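Local structure of nisin biosynthesis protein NisC (Lactococcus lactis subsp. lactis, 2G0D) at residues D135-L140 / G203-L208. The protein is the nisin cyclase, a zinc protein of the LanC family that acts in the biosynthesis of the lantibiotic nisin by forming its thioether rings. Sequence-based numbering, arbitrary orientation.
Sequences DVIEGL and GLAHGL
His206 and Asp135 carry the polar side of this contact. The imidazole ND1 donates to Asp135 OD1, the two atoms 2.7 Å apart, with an almost straight N-H...O angle of 175°. Seen from the histidine, the oxygen sits at the ring edge, in the ring plane; seen from the aspartate, ND1 comes from well above the carboxylate plane, and the two flat groups are turned 49° apart. The other carboxylate oxygen is held by its own loop: Asp135 OD2 takes the backbone N-H of Glu138 through its syn lone pair, N to OD2 2.9 Å, an Asx motif. Gly139 N is a second donor to Asp135 OD2, 3.0 Å from it and met nearly along the C-O direction. With chi1 at 80°, CG of Asp135 stands between its own N and carbonyl carbon, where one oxygen can serve the loop while the other faces the histidine.

A backbone bond ties the loops alongside this pair, Val136 N giving to Ala205 O at 3.1 Å. That carbonyl oxygen also packs against CB of Asp135, while Val136 CG2 reaches the carbonyl oxygen of Leu204.

The apolar part centres on Ile137. Its CG1 lies 3.6 Å from CE1 of His206, approaching the ring obliquely, and 4.0 Å from CB of Ala205, a methyl that itself sits over one face of the imidazole, offset toward the rim.

The two loops lead into helices 140-147 and 208-221, with Gly139 and Gly207 as N-caps; the contact thus brings together the loops that precede two helices of this alpha-toroid protein. Ala205 also touches Cys278, a zinc ligand, and its side chain lies about 6 Å from the metal. Next to it, the straight, in-plane bond from ND1 helps set the rotation of the His206 imidazole and leaves NE2 as the ring nitrogen not engaged by Asp135.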
ATOM      1  N   ASP A 135       3.393   6.384  -7.708  1.00 31.85           N
ATOM      2  CA  ASP A 135       3.429   5.162  -6.883  1.00 31.40           C
ATOM      3  C   ASP A 135       2.448   5.119  -5.714  1.00 30.73           C
ATOM      4  O   ASP A 135       1.653   6.019  -5.509  1.00 29.09           O
ATOM      5  CB  ASP A 135       4.882   4.755  -6.486  1.00 32.05           C
ATOM      6  CG  ASP A 135       5.463   5.547  -5.298  1.00 32.73           C
ATOM      7  OD1 ASP A 135       6.686   5.400  -5.019  1.00 32.49           O
ATOM      8  OD2 ASP A 135       4.733   6.299  -4.635  1.00 32.35           O
ATOM      9  N   VAL A 136       2.513   4.037  -4.957  1.00 31.36           N
ATOM     10  CA  VAL A 136       1.581   3.814  -3.855  1.00 30.83           C
ATOM     11  C   VAL A 136       1.982   4.681  -2.654  1.00 30.91           C
ATOM     12  O   VAL A 136       1.143   5.318  -2.017  1.00 31.42           O
ATOM     13  CB  VAL A 136       1.529   2.290  -3.493  1.00 30.13           C
ATOM     14  CG1 VAL A 136       0.798   2.077  -2.194  1.00 30.26           C
ATOM     15  CG2 VAL A 136       0.891   1.503  -4.643  1.00 27.79           C
ATOM     16  N   ILE A 137       3.272   4.720  -2.361  1.00 30.73           N
ATOM     17  CA  ILE A 137       3.743   5.327  -1.115  1.00 31.18           C
ATOM     18  C   ILE A 137       3.582   6.864  -1.092  1.00 32.15           C
ATOM     19  O   ILE A 137       2.963   7.410  -0.172  1.00 32.15           O
ATOM     20  CB  ILE A 137       5.191   4.852  -0.799  1.00 31.78           C
ATOM     21  CG1 ILE A 137       5.263   3.309  -0.850  1.00 29.53           C
ATOM     22  CG2 ILE A 137       5.708   5.437   0.536  1.00 30.21           C
ATOM     23  CD1 ILE A 137       4.395   2.571   0.217  1.00 28.06           C
ATOM     24  N   GLU A 138       4.105   7.544  -2.115  1.00 32.56           N
ATOM     25  CA  GLU A 138       4.026   9.004  -2.203  1.00 33.23           C
ATOM     26  C   GLU A 138       3.193   9.524  -3.378  1.00 32.95           C
ATOM     27  O   GLU A 138       2.828  10.691  -3.393  1.00 32.67           O
ATOM     28  CB  GLU A 138       5.430   9.647  -2.236  1.00 33.44           C
ATOM     29  CG  GLU A 138       6.307   9.290  -1.026  1.00 36.52           C
ATOM     30  CD  GLU A 138       5.717   9.720   0.314  1.00 37.75           C
ATOM     31  OE1 GLU A 138       4.993  10.724   0.357  1.00 38.70           O
ATOM     32  OE2 GLU A 138       5.986   9.051   1.337  1.00 41.01           O
ATOM     33  N   GLY A 139       2.887   8.669  -4.354  1.00 32.84           N
ATOM     34  CA  GLY A 139       2.278   9.158  -5.607  1.00 31.33           C
ATOM     35  C   GLY A 139       0.779   8.943  -5.755  1.00 30.58           C
ATOM     36  O   GLY A 139       0.078   8.646  -4.791  1.00 31.00           O
ATOM     37  N   LEU A 140       0.300   9.068  -6.983  1.00 30.27           N
ATOM     38  CA  LEU A 140      -1.121   9.186  -7.279  1.00 29.68           C
ATOM     39  C   LEU A 140      -1.890   7.888  -7.070  1.00 29.83           C
ATOM     40  O   LEU A 140      -3.085   7.932  -6.756  1.00 29.98           O
ATOM     41  CB  LEU A 140      -1.324   9.683  -8.720  1.00 29.63           C
ATOM     42  CG  LEU A 140      -0.856  11.118  -9.084  1.00 30.46           C
ATOM     43  CD1 LEU A 140      -1.262  11.516 -10.500  1.00 30.30           C
ATOM     44  CD2 LEU A 140      -1.400  12.144  -8.113  1.00 30.66           C
ATOM     45  N   GLY A 203       7.977  -3.354  -8.623  1.00 31.84           N
ATOM     46  CA  GLY A 203       7.441  -3.577  -7.282  1.00 31.48           C
ATOM     47  C   GLY A 203       6.020  -3.068  -7.173  1.00 31.04           C
ATOM     48  O   GLY A 203       5.577  -2.261  -7.985  1.00 30.69           O
ATOM     49  N   LEU A 204       5.305  -3.545  -6.167  1.00 31.25           N
ATOM     50  CA  LEU A 204       3.955  -3.065  -5.896  1.00 31.87           C
ATOM     51  C   LEU A 204       3.977  -1.632  -5.385  1.00 31.36           C
ATOM     52  O   LEU A 204       3.214  -0.771  -5.855  1.00 31.33           O
ATOM     53  CB  LEU A 204       3.271  -3.962  -4.851  1.00 32.20           C
ATOM     54  CG  LEU A 204       1.832  -3.576  -4.472  1.00 33.85           C
ATOM     55  CD1 LEU A 204       0.915  -3.988  -5.600  1.00 35.59           C
ATOM     56  CD2 LEU A 204       1.378  -4.225  -3.190  1.00 32.73           C
ATOM     57  N   ALA A 205       4.840  -1.403  -4.401  1.00 30.98           N
ATOM     58  CA  ALA A 205       4.914  -0.140  -3.664  1.00 31.61           C
ATOM     59  C   ALA A 205       5.361   1.049  -4.528  1.00 31.77           C
ATOM     60  O   ALA A 205       4.882   2.174  -4.338  1.00 32.32           O
ATOM     61  CB  ALA A 205       5.848  -0.298  -2.460  1.00 30.77           C
ATOM     62  N   HIS A 206       6.259   0.790  -5.481  1.00 31.43           N
ATOM     63  CA  HIS A 206       6.906   1.855  -6.231  1.00 31.43           C
ATOM     64  C   HIS A 206       6.861   1.697  -7.744  1.00 31.38           C
ATOM     65  O   HIS A 206       7.441   2.513  -8.477  1.00 32.12           O
ATOM     66  CB  HIS A 206       8.375   1.980  -5.791  1.00 31.10           C
ATOM     67  CG  HIS A 206       8.551   2.276  -4.341  1.00 30.82           C
ATOM     68  ND1 HIS A 206       8.118   3.451  -3.767  1.00 32.14           N
ATOM     69  CD2 HIS A 206       9.157   1.575  -3.353  1.00 31.63           C
ATOM     70  CE1 HIS A 206       8.433   3.456  -2.484  1.00 32.34           C
ATOM     71  NE2 HIS A 206       9.061   2.326  -2.206  1.00 33.69           N
ATOM     72  N   GLY A 207       6.201   0.647  -8.218  1.00 31.91           N
ATOM     73  CA  GLY A 207       6.304   0.270  -9.614  1.00 30.41           C
ATOM     74  C   GLY A 207       4.990  -0.118 -10.252  1.00 31.38           C
ATOM     75  O   GLY A 207       3.912   0.341  -9.829  1.00 30.62           O
ATOM     76  N   LEU A 208       5.101  -0.990 -11.259  1.00 30.96           N
ATOM     77  CA  LEU A 208       4.052  -1.239 -12.254  1.00 31.12           C
ATOM     78  C   LEU A 208       2.847  -2.009 -11.704  1.00 30.90           C
ATOM     79  O   LEU A 208       1.698  -1.740 -12.081  1.00 31.48           O
ATOM     80  CB  LEU A 208       4.664  -1.975 -13.471  1.00 31.36           C
ATOM     81  CG  LEU A 208       3.972  -1.945 -14.845  1.00 32.24           C
ATOM     82  CD1 LEU A 208       4.034  -0.562 -15.536  1.00 32.89           C
ATOM     83  CD2 LEU A 208       4.504  -3.028 -15.756  1.00 30.85           C
TER